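Local atomic coordinates of spondin-1 (Homo sapiens, PDB entry 2ZOU), a protein that is F-spondin, a secreted extracellular-matrix glycoprotein that probably acts in cell adhesion; its reeler domain is described here. Residues T76-D81 / Q107-A112; R27-P32 / S40-L45; L58-E63 / V120-S125. One frame throughout, in Å; residues are numbered along the deposited sequence. Where two conformers were deposited one is given.

Contact 1 (T76-D81 / Q107-A112); sequences TFQIID and QVFWIA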
# COMPACT_ATOMS: atom_id res chain seq x y z
N THR A 76 10.77 -0.56 -2.80
CA THR A 76 11.20 -0.49 -1.42
C THR A 76 10.38 0.58 -0.70
O THR A 76 10.37 1.75 -1.09
CB THR A 76 12.70 -0.08 -1.35
OG1 THR A 76 13.49 -1.15 -1.85
CG2 THR A 76 13.16 0.24 0.09
N PHE A 77 9.66 0.18 0.34
CA PHE A 77 9.04 1.16 1.21
C PHE A 77 10.05 1.76 2.18
O PHE A 77 10.99 1.09 2.62
CB PHE A 77 7.89 0.55 1.99
CG PHE A 77 6.70 0.21 1.15
CD1 PHE A 77 5.83 1.20 0.68
CD2 PHE A 77 6.43 -1.13 0.85
CE1 PHE A 77 4.71 0.87 -0.09
CE2 PHE A 77 5.31 -1.46 0.08
CZ PHE A 77 4.45 -0.48 -0.39
N GLN A 78 9.82 3.03 2.52
CA GLN A 78 10.60 3.72 3.53
C GLN A 78 9.68 4.44 4.51
O GLN A 78 8.82 5.23 4.10
CB GLN A 78 11.56 4.71 2.89
CG GLN A 78 12.46 5.42 3.91
CD GLN A 78 13.40 6.41 3.29
OE1 GLN A 78 13.25 6.79 2.14
NE2 GLN A 78 14.38 6.84 4.06
N ILE A 79 9.84 4.16 5.79
CA ILE A 79 9.00 4.73 6.83
C ILE A 79 9.27 6.24 6.94
O ILE A 79 10.42 6.69 6.94
CB ILE A 79 9.26 4.03 8.20
CG1 ILE A 79 8.94 2.53 8.10
CG2 ILE A 79 8.51 4.72 9.35
CD1 ILE A 79 7.49 2.18 7.78
N ILE A 80 8.19 7.01 7.00
CA ILE A 80 8.27 8.44 7.28
C ILE A 80 7.97 8.73 8.75
O ILE A 80 8.74 9.43 9.43
CB ILE A 80 7.29 9.22 6.36
CG1 ILE A 80 7.65 9.01 4.89
CG2 ILE A 80 7.24 10.72 6.73
CD1 ILE A 80 6.61 9.55 3.91
N ASP A 81 6.88 8.16 9.25
CA ASP A 81 6.41 8.40 10.61
C ASP A 81 6.54 7.12 11.42
O ASP A 81 5.69 6.23 11.38
CB ASP A 81 4.96 8.87 10.57
CG ASP A 81 4.79 10.17 9.79
OD1 ASP A 81 5.53 11.15 10.07
OD2 ASP A 81 3.92 10.22 8.89
N GLN A 107 1.14 7.87 5.77
CA GLN A 107 1.96 8.11 4.58
C GLN A 107 3.27 7.35 4.71
O GLN A 107 3.76 7.15 5.82
CB GLN A 107 2.29 9.60 4.44
CG GLN A 107 2.90 10.18 5.70
CD GLN A 107 3.24 11.64 5.60
OE1 GLN A 107 2.97 12.31 4.60
NE2 GLN A 107 3.83 12.16 6.67
N VAL A 108 3.79 6.92 3.57
CA VAL A 108 5.07 6.21 3.51
C VAL A 108 5.71 6.55 2.16
O VAL A 108 5.00 6.94 1.24
CB VAL A 108 4.84 4.69 3.66
CG1 VAL A 108 4.14 4.10 2.41
CG2 VAL A 108 6.13 3.97 4.03
N PHE A 109 7.03 6.44 2.05
CA PHE A 109 7.64 6.49 0.73
C PHE A 109 7.66 5.11 0.11
O PHE A 109 7.85 4.11 0.82
CB PHE A 109 9.07 7.01 0.80
CG PHE A 109 9.19 8.48 1.08
CD1 PHE A 109 8.60 9.41 0.22
CD2 PHE A 109 9.89 8.93 2.20
CE1 PHE A 109 8.70 10.78 0.49
CE2 PHE A 109 10.01 10.31 2.45
CZ PHE A 109 9.40 11.21 1.59
N TRP A 110 7.51 5.09 -1.21
CA TRP A 110 7.74 3.90 -2.02
C TRP A 110 8.74 4.29 -3.09
O TRP A 110 8.49 5.21 -3.87
CB TRP A 110 6.45 3.39 -2.63
CG TRP A 110 6.65 2.18 -3.49
CD1 TRP A 110 6.90 0.91 -3.08
CD2 TRP A 110 6.59 2.14 -4.92
NE1 TRP A 110 7.01 0.07 -4.16
CE2 TRP A 110 6.82 0.80 -5.31
CE3 TRP A 110 6.36 3.11 -5.91
CZ2 TRP A 110 6.82 0.41 -6.65
CZ3 TRP A 110 6.37 2.71 -7.24
CH2 TRP A 110 6.58 1.37 -7.59
N ILE A 111 9.87 3.59 -3.12
CA ILE A 111 10.93 3.86 -4.07
C ILE A 111 10.79 2.88 -5.22
O ILE A 111 10.82 1.66 -5.01
CB ILE A 111 12.31 3.71 -3.42
CG1 ILE A 111 12.40 4.61 -2.18
CG2 ILE A 111 13.42 4.03 -4.47
CD1 ILE A 111 13.67 4.41 -1.33
N ALA A 112 10.60 3.41 -6.43
CA ALA A 112 10.23 2.59 -7.58
C ALA A 112 11.36 1.66 -8.01
O ALA A 112 12.54 2.02 -7.93
CB ALA A 112 9.79 3.46 -8.75
O HOH W 1 5.61 6.21 7.52
O HOH W 2 2.06 8.20 8.59
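Strands 76-79 and 107-111 run antiparallel at 146° between their short axes, tied by four backbone hydrogen bonds, Thr76 with Ile111 and Gln78 with Phe109, each in both directions. One face of the pair, with Phe77, Trp110 and Val108, turns to the opposing sheet; the other carries Thr76, Gln78, Phe109 and Ile111. On the first, Phe77 and Trp110 sit across a non-hydrogen-bonded pair. Phe77 holds CG beside its own backbone N, anti to the carbonyl carbon, whereas Trp110 throws CG anti to its N. The indole therefore reaches the phenyl ring with CD1 of its five-membered ring, Trp110 CD1 resting 3.7 Å from Phe77 CE1, over one face of the phenyl but near its rim. The planes lie oblique, 54° apart. Val108 CG1, in the crowded position between N and carbonyl carbon, touches Phe77 CD1 at 3.8 Å, the two side chains crossing at about a right angle.

The other face is built round Phe109. Ile80 has an extended outer arm (chi2 171°) that sets CD1 3.7 Å from the Phe109 ring centroid, almost on the ring normal: a CH-pi contact over the centre of the face. Beyond it, Gln107, its chain extended from a crowded first torsion, offers NE2 to the syn lone pair of Asp81 OD2 at 2.9 Å, the acceptor lying in the amide plane. That oxygen is gripped again by water 2, itself held by Gln107 N, while water 1 bridges Ile80 N and Gln107 O.

Strand 76-79 is one edge strand of a four-stranded antiparallel sheet. Strand 40-47 flanks 105-111 on its other side, Arg42 sharing Gln107 OE1 with Arg105, and strand 55-62 of the opposing sheet receives Phe77 and Trp110 at Ala60.

Contact 2 (R27-P32 / S40-L45); sequences RVEGDP and SYRVTL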
# COMPACT_ATOMS: atom_id res chain seq x y z
N ARG A 27 -3.52 6.62 -2.47
CA ARG A 27 -3.12 7.56 -3.50
C ARG A 27 -1.62 7.69 -3.51
O ARG A 27 -0.95 7.34 -2.55
CB ARG A 27 -3.75 8.93 -3.27
CG ARG A 27 -5.26 8.88 -3.25
CD ARG A 27 -5.88 10.19 -3.61
NE ARG A 27 -5.55 10.61 -4.97
CZ ARG A 27 -6.16 11.60 -5.61
NH1 ARG A 27 -7.15 12.26 -5.03
NH2 ARG A 27 -5.78 11.91 -6.84
N VAL A 28 -1.10 8.20 -4.61
CA VAL A 28 0.29 8.61 -4.67
C VAL A 28 0.28 10.12 -4.94
O VAL A 28 -0.33 10.59 -5.92
CB VAL A 28 1.03 7.88 -5.78
CG1 VAL A 28 2.48 8.36 -5.84
CG2 VAL A 28 0.99 6.37 -5.50
N GLU A 29 0.93 10.88 -4.06
CA GLU A 29 0.96 12.33 -4.20
C GLU A 29 1.54 12.72 -5.56
O GLU A 29 2.56 12.16 -5.99
CB GLU A 29 1.77 12.98 -3.07
CG GLU A 29 1.07 12.95 -1.72
CD GLU A 29 1.75 13.81 -0.66
OE1 GLU A 29 2.87 14.32 -0.91
OE2 GLU A 29 1.16 13.99 0.43
N GLY A 30 0.89 13.68 -6.21
CA GLY A 30 1.30 14.12 -7.54
C GLY A 30 0.64 13.31 -8.65
O GLY A 30 0.87 13.62 -9.82
N ASP A 31 -0.14 12.28 -8.29
CA ASP A 31 -0.89 11.49 -9.30
C ASP A 31 -0.04 11.10 -10.53
O ASP A 31 -0.37 11.44 -11.67
CB ASP A 31 -2.13 12.28 -9.75
CG ASP A 31 -3.09 12.55 -8.61
OD1 ASP A 31 -3.08 11.80 -7.61
OD2 ASP A 31 -3.86 13.53 -8.72
N PRO A 32 1.07 10.38 -10.30
CA PRO A 32 1.90 9.97 -11.45
C PRO A 32 1.17 9.03 -12.40
O PRO A 32 0.39 8.18 -11.96
CB PRO A 32 3.08 9.25 -10.77
CG PRO A 32 2.53 8.79 -9.47
CD PRO A 32 1.62 9.90 -9.02
N SER A 40 11.45 8.26 -5.56
CA SER A 40 10.68 8.11 -4.34
C SER A 40 9.31 8.78 -4.50
O SER A 40 9.22 9.97 -4.85
CB SER A 40 11.40 8.73 -3.15
OG SER A 40 12.62 8.06 -2.87
N TYR A 41 8.26 8.01 -4.24
CA TYR A 41 6.88 8.50 -4.27
C TYR A 41 6.28 8.48 -2.89
O TYR A 41 6.56 7.57 -2.10
CB TYR A 41 6.03 7.62 -5.21
CG TYR A 41 6.51 7.70 -6.64
CD1 TYR A 41 6.07 8.71 -7.48
CD2 TYR A 41 7.44 6.78 -7.13
CE1 TYR A 41 6.52 8.81 -8.78
CE2 TYR A 41 7.93 6.87 -8.43
CZ TYR A 41 7.44 7.87 -9.26
OH TYR A 41 7.96 7.94 -10.54
N ARG A 42 5.46 9.48 -2.57
CA ARG A 42 4.79 9.48 -1.27
C ARG A 42 3.40 8.87 -1.42
O ARG A 42 2.52 9.41 -2.09
CB ARG A 42 4.74 10.88 -0.64
CG ARG A 42 4.30 10.83 0.82
CD ARG A 42 4.25 12.20 1.47
NE ARG A 42 5.56 12.86 1.50
CZ ARG A 42 6.15 13.32 2.59
NH1 ARG A 42 5.57 13.20 3.78
NH2 ARG A 42 7.33 13.92 2.48
N VAL A 43 3.24 7.68 -0.84
CA VAL A 43 2.00 6.93 -0.88
C VAL A 43 1.18 7.28 0.37
O VAL A 43 1.71 7.29 1.48
CB VAL A 43 2.26 5.40 -0.93
CG1 VAL A 43 0.93 4.62 -0.99
CG2 VAL A 43 3.12 5.07 -2.15
N THR A 44 -0.10 7.56 0.18
CA THR A 44 -0.96 7.93 1.29
C THR A 44 -2.18 7.03 1.35
O THR A 44 -2.73 6.61 0.31
CB THR A 44 -1.41 9.40 1.18
OG1 THR A 44 -2.22 9.55 0.02
CG2 THR A 44 -0.22 10.33 1.09
N LEU A 45 -2.61 6.73 2.56
CA LEU A 45 -3.85 6.00 2.80
C LEU A 45 -4.71 6.89 3.68
O LEU A 45 -4.29 7.27 4.76
CB LEU A 45 -3.55 4.70 3.53
CG LEU A 45 -4.66 3.71 3.80
CD1 LEU A 45 -5.40 3.36 2.55
CD2 LEU A 45 -4.02 2.48 4.39
O HOH W 3 4.91 11.58 -4.42
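The backbones of 27-32 and 40-45 pair antiparallel for only a short distance before the first segment turns off. Arg27 and Thr44 form a hydrogen-bonded pair in which both bonds are nearly straight; Thr44 N reaches Arg27 O at 2.9 Å with 171° at the hydrogen. Val28 and Val43 make the next, non-hydrogen-bonded pair, and Glu29 N then donates to Arg42 O nearly along the C=O axis. From Val28 to Asp31 the chain makes a type II turn closed by Asp31 N on Val28 O, with Gly30 at a positive phi (89°) where a CB would strike the preceding carbonyl oxygen. Water 3 takes over the pairing, accepting from Arg42 N and donating to Glu29 O.

Val28 stands with CG1 anti to its backbone N and presses it on Tyr41 CB at 3.7 Å, while its other methyl meets Val43 CG2. Pro32 slides past the Tyr41 ring, CB lying 4.0 Å from Tyr41 CE1. On the opposite face Glu29 and Arg42 run side by side in the same direction, their carboxylate and guanidinium planes only 15° apart. The contact is chiefly with the aliphatic part of the arginine, Glu29 OE1 standing 3.5 Å from Arg42 CD; the salt bridge to NE is long, with no N-H aimed at the oxygen. Arg27, bent at chi3, folds back over the turn, and its NH2 makes a salt bridge with Asp31 OD1 at 2.8 Å, through a bent N-H that comes from above the carboxylate plane.

This hairpin forms one margin of the four-stranded sheet, strand 24-28 being the other edge strand. Strand 105-111 lies on the far side of 40-47, where Gln107 receives Arg42 NH1, and Val28 and Val43 meet Leu122 of strand 120-127 in the facing sheet.

Contact 3 (L58-E63 / V120-S125); sequences LIALRE and VILKAS. With EDO (1,2-ethanediol), chain D; EDO (1,2-ethanediol), chain F.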
# COMPACT_ATOMS: atom_id res chain seq x y z
N LEU A 58 -0.26 -2.50 3.87
CA LEU A 58 0.06 -1.91 2.59
C LEU A 58 1.20 -2.68 1.92
O LEU A 58 2.24 -2.89 2.55
CB LEU A 58 0.44 -0.44 2.79
CG LEU A 58 1.09 0.28 1.61
CD1 LEU A 58 0.13 0.36 0.45
CD2 LEU A 58 1.56 1.66 2.01
N ILE A 59 0.98 -3.10 0.66
CA ILE A 59 2.00 -3.84 -0.11
C ILE A 59 2.13 -3.29 -1.53
O ILE A 59 1.28 -2.53 -1.99
CB ILE A 59 1.71 -5.37 -0.13
CG1 ILE A 59 0.34 -5.64 -0.76
CG2 ILE A 59 1.84 -5.94 1.28
CD1 ILE A 59 0.01 -7.13 -0.87
N ALA A 60 3.22 -3.65 -2.20
CA ALA A 60 3.43 -3.32 -3.61
C ALA A 60 3.83 -4.60 -4.32
O ALA A 60 4.87 -5.18 -3.99
CB ALA A 60 4.53 -2.29 -3.74
N LEU A 61 3.02 -5.04 -5.28
CA LEU A 61 3.21 -6.33 -5.96
C LEU A 61 3.41 -6.15 -7.44
O LEU A 61 2.76 -5.32 -8.07
CB LEU A 61 1.98 -7.21 -5.76
CG LEU A 61 1.62 -7.60 -4.33
CD1 LEU A 61 0.40 -8.53 -4.33
CD2 LEU A 61 2.82 -8.28 -3.65
N ARG A 62 4.27 -6.98 -8.03
CA ARG A 62 4.26 -7.11 -9.46
C ARG A 62 2.86 -7.55 -9.85
O ARG A 62 2.27 -8.39 -9.17
CB ARG A 62 5.29 -8.16 -9.89
CG ARG A 62 6.73 -7.71 -9.61
CD ARG A 62 7.69 -8.61 -10.35
NE ARG A 62 9.08 -8.35 -9.99
CZ ARG A 62 10.11 -8.53 -10.82
NH1 ARG A 62 9.90 -8.95 -12.06
NH2 ARG A 62 11.34 -8.27 -10.41
N GLU A 63 2.33 -7.00 -10.93
CA GLU A 63 0.99 -7.39 -11.39
C GLU A 63 0.84 -8.90 -11.62
O GLU A 63 1.78 -9.57 -12.08
CB GLU A 63 0.59 -6.63 -12.65
CG GLU A 63 -0.93 -6.60 -12.84
CD GLU A 63 -1.38 -5.74 -14.01
OE1 GLU A 63 -0.53 -5.37 -14.86
OE2 GLU A 63 -2.60 -5.44 -14.08
N VAL A 120 3.26 -2.41 -11.49
CA VAL A 120 3.22 -2.64 -10.06
C VAL A 120 1.82 -2.25 -9.52
O VAL A 120 1.23 -1.26 -9.95
CB VAL A 120 4.30 -1.81 -9.33
CG1 VAL A 120 4.11 -1.86 -7.82
CG2 VAL A 120 5.68 -2.30 -9.74
N ILE A 121 1.31 -3.06 -8.60
CA ILE A 121 0.03 -2.78 -7.94
C ILE A 121 0.28 -2.47 -6.48
O ILE A 121 0.72 -3.33 -5.71
CB ILE A 121 -0.95 -3.98 -8.01
CG1 ILE A 121 -1.01 -4.61 -9.41
CG2 ILE A 121 -2.33 -3.55 -7.53
CD1 ILE A 121 -1.61 -3.72 -10.50
N LEU A 122 -0.01 -1.22 -6.10
CA LEU A 122 0.01 -0.81 -4.72
C LEU A 122 -1.35 -1.13 -4.16
O LEU A 122 -2.34 -0.71 -4.76
CB LEU A 122 0.26 0.70 -4.61
CG LEU A 122 1.61 1.19 -5.17
CD1 LEU A 122 1.65 2.71 -5.22
CD2 LEU A 122 2.72 0.67 -4.30
N LYS A 123 -1.40 -1.83 -3.04
CA LYS A 123 -2.67 -2.34 -2.49
C LYS A 123 -2.71 -2.23 -0.98
O LYS A 123 -1.74 -2.52 -0.29
CB LYS A 123 -2.84 -3.82 -2.84
CG LYS A 123 -3.43 -4.13 -4.19
CD LYS A 123 -3.11 -5.55 -4.60
CE LYS A 123 -3.92 -6.57 -3.85
NZ LYS A 123 -3.80 -7.90 -4.53
N ALA A 124 -3.87 -1.87 -0.44
CA ALA A 124 -4.05 -1.78 0.99
C ALA A 124 -5.31 -2.48 1.46
O ALA A 124 -6.27 -2.63 0.71
CB ALA A 124 -4.07 -0.33 1.42
N SER A 125 -5.26 -2.90 2.71
CA SER A 125 -6.39 -3.44 3.45
C SER A 125 -6.49 -2.64 4.73
O SER A 125 -5.46 -2.22 5.27
CB SER A 125 -6.14 -4.91 3.75
OG SER A 125 -7.13 -5.42 4.61
C1 EDO D . -6.74 -5.69 8.12
O1 EDO D . -6.41 -6.47 6.96
C2 EDO D . -5.87 -4.45 8.16
O2 EDO D . -4.48 -4.82 8.17
C1 EDO F . -9.68 -2.68 -1.25
O1 EDO F . -8.88 -3.10 -0.15
C2 EDO F . -11.16 -2.91 -0.98
O2 EDO F . -11.93 -1.89 -1.63
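Ala60 and Leu122 mark the apolar centre of this antiparallel pair, two adjoining strands in the five-stranded sheet of the reeler beta-sandwich. The small Ala60 CB receives Leu122 CD2 at 3.5 Å; Leu122 reaches it with CG beside its own N, and chi2 of 171° sets CD1 anti to CA and turns CD2 to the alanine. Val120 CG1, anti to the backbone N, closes on the same methyl from the next position along the face, at 4.1 Å. Farther along, Leu58 swings CG anti to its N and lays CD1 over the carbonyl oxygen of Lys123. All of these side chains face the other sheet, where Trp110 lies on Ala60 and Val120, and Leu26 on Leu58 and Leu122.

Between the side chains the backbone is firmly tied. Ile59 exchanges two bonds with Lys123, and Leu61 two with Ile121, the tightest being Ile121 N to Leu61 O at 2.7 Å and almost straight (174°). The reverse bond from Leu61 N meets Ile121 O from above the carbonyl plane.

The reverse face carries Ile59, Leu61, Ile121 and Lys123. At the strand end Ile121 turns its CD1 (chi2 -67°) to lie 3.8 Å from Glu63 CG. Glu63, extended from a first torsion anti to N, crosses this isoleucine obliquely with its aliphatic stem and carries OE2 onward to a salt bridge with Lys143 of strand 131-144. An alanine here would remove that stem and carboxylate, and would probably leave Ile121 CD1 less well covered and Lys143 without this counter-charge. At the other end two ethanediol molecules, probably from the crystallisation liquor, lie near 124-125. The one of chain D gives a hydrogen bond from its O1 to Ser125 OG, 2.7 Å away, a hydroxyl also bonded to Ile132 O.

How the contacts relate
The three contacts together illustrate how a beta-sandwich is assembled: two lie in one sheet, the third in the sheet facing it. Contacts 1 and 2, centres about 10 Å apart, are joined edge to edge, since strands 105-111 and 40-47 are neighbours; Trp110 N lies 2.8 Å from Tyr41 O, a probable hydrogen bond. Contact 3 lies about 13 Å from each, centre to centre, and meets both by packing, mostly of side chains, with no hydrogen bond among the closest approaches. Trp110 CZ2 approaches Val120 CG1 at 3.7 Å, and Val28 CG2 comes within 3.7 Å of Leu122 CD1. Along the chain, contact 2 closes first; both segments of contact 1 lie between the two segments of contact 3.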